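Local coordinates for uricase (Bacillus fastidiosus, PDB 4R8X) that catalyses the oxidation of urate to 5-hydroxyisourate by molecular oxygen, the first step on the way from urate to (S)-allantoin, at the interface of chains A and B. Sequence-based numbering; all coordinates share one arbitrary frame. Chains: chain A/B, Uricase.

The interface of chains A and B. Residues chain A 16, 77-78, 80-81; chain B 278, 286, 288.
An apolar patch of helix against strand and loop joins two uricase subunits here, one portion of a two-fold symmetric interface within the deposited tetramer, where it helps to tie neighbouring chains together. The last turns of helix 69-82 of chain A rest on two valines of chain B, B:Val278 and B:Val288, the latter at the start of strand 288-290. One branch of B:Val288 points at the helix backbone, with B:Val288 CG2 3.6 Å from A:Ala81 N, the amide nitrogen, and 3.7 Å from A:Gln77 O, the carbonyl oxygen. The same methyl meets A:Ala80 CB at 3.8 Å, so that this branch lies in a shallow groove formed by small residues and main chain. The torsion of B:Val288 (chi1 178°) sets CG1 anti to its backbone N; both branches border the A:Gln77 carbonyl O, and CG2 also reaches A:Ala81 and A:Ala80. On another flank of A:Ala81, B:Val278 brings CG1 to within 3.9 Å of the alanine CB, a methyl-to-methyl contact. The carbonyl O of B:Gly286 also approaches that CB, at 3.8 Å, and the alanine methyl is thus bordered by both valines and the glycine. At the strand side, A:Arg16 forms an antiparallel bridge with B:Val288, and its side chain, bent at chi2 (73°), passes beside B:Gly286, with NE 3.8 Å from the glycine CA. Its guanidinium then bonds within chain A, NH1 reaching the carbonyl O of A:Ala80 at 2.8 Å, close to the guanidinium plane and in the carbonyl plane. This bond links strand 5-17 to the end of helix 69-82 within chain A. A methionine in place of A:Arg16 would probably leave the A:Ala80 carbonyl without this donor and the helix end less firmly fixed against the strand. By packing helix 69-82 and strand 5-17 of chain A against the valines of chain B, the patch probably helps to hold the two subunits of the enzyme together.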
loop_
_atom_site.group_PDB
_atom_site.type_symbol
_atom_site.label_atom_id
_atom_site.label_comp_id
_atom_site.label_asym_id
_atom_site.label_seq_id
_atom_site.Cartn_x
_atom_site.Cartn_y
_atom_site.Cartn_z
ATOM N N ARG A 16 16.300 7.521 -17.932
ATOM C CA ARG A 16 17.005 7.949 -19.128
ATOM C C ARG A 16 16.081 7.892 -20.343
ATOM O O ARG A 16 15.400 6.886 -20.555
ATOM C CB ARG A 16 18.245 7.069 -19.336
ATOM C CG ARG A 16 18.802 7.051 -20.748
ATOM C CD ARG A 16 19.522 8.334 -21.122
ATOM N NE ARG A 16 19.960 8.233 -22.507
ATOM C CZ ARG A 16 21.085 7.622 -22.881
ATOM N NH1 ARG A 16 21.887 7.094 -21.960
ATOM N NH2 ARG A 16 21.403 7.538 -24.164
ATOM N N GLN A 77 22.957 8.866 -11.531
ATOM C CA GLN A 77 22.184 9.640 -12.489
ATOM C C GLN A 77 23.047 10.183 -13.644
ATOM O O GLN A 77 22.652 10.112 -14.809
ATOM C CB GLN A 77 21.363 10.717 -11.757
ATOM C CG GLN A 77 20.326 10.075 -10.810
ATOM C CD GLN A 77 19.579 11.058 -9.918
ATOM O OE1 GLN A 77 20.061 12.152 -9.617
ATOM N NE2 GLN A 77 18.385 10.658 -9.485
ATOM N N ARG A 78 24.250 10.663 -13.340
ATOM C CA ARG A 78 25.148 11.111 -14.402
ATOM C C ARG A 78 25.620 9.963 -15.291
ATOM O O ARG A 78 25.791 10.137 -16.502
ATOM C CB ARG A 78 26.327 11.889 -13.824
ATOM C CG ARG A 78 25.882 13.124 -13.078
ATOM C CD ARG A 78 27.034 13.863 -12.437
ATOM N NE ARG A 78 26.549 14.758 -11.395
ATOM C CZ ARG A 78 27.323 15.546 -10.660
ATOM N NH1 ARG A 78 28.633 15.561 -10.853
ATOM N NH2 ARG A 78 26.781 16.319 -9.731
ATOM N N ALA A 80 23.809 7.407 -15.979
ATOM C CA ALA A 80 22.680 7.067 -16.833
ATOM C C ALA A 80 22.733 7.842 -18.148
ATOM O O ALA A 80 22.270 7.355 -19.177
ATOM C CB ALA A 80 21.371 7.329 -16.141
ATOM N N ALA A 81 23.324 9.038 -18.118
ATOM C CA ALA A 81 23.422 9.872 -19.310
ATOM C C ALA A 81 24.519 9.380 -20.241
ATOM O O ALA A 81 24.407 9.519 -21.458
ATOM C CB ALA A 81 23.678 11.330 -18.930
ATOM N N VAL B 278 19.793 15.471 -15.671
ATOM C CA VAL B 278 20.720 15.789 -16.749
ATOM C C VAL B 278 19.934 16.249 -17.967
ATOM O O VAL B 278 19.117 15.501 -18.500
ATOM C CB VAL B 278 21.590 14.575 -17.141
ATOM C CG1 VAL B 278 22.652 14.986 -18.166
ATOM C CG2 VAL B 278 22.230 13.951 -15.901
ATOM N N GLY B 286 19.647 11.831 -24.520
ATOM C CA GLY B 286 20.675 11.854 -23.498
ATOM C C GLY B 286 20.209 12.421 -22.171
ATOM O O GLY B 286 21.005 12.607 -21.251
ATOM N N VAL B 288 18.304 12.719 -18.517
ATOM C CA VAL B 288 18.010 11.892 -17.357
ATOM C C VAL B 288 17.106 12.667 -16.408
ATOM O O VAL B 288 17.365 13.835 -16.109
ATOM C CB VAL B 288 19.298 11.475 -16.625
ATOM C CG1 VAL B 288 18.961 10.656 -15.389
ATOM C CG2 VAL B 288 20.219 10.697 -17.563
#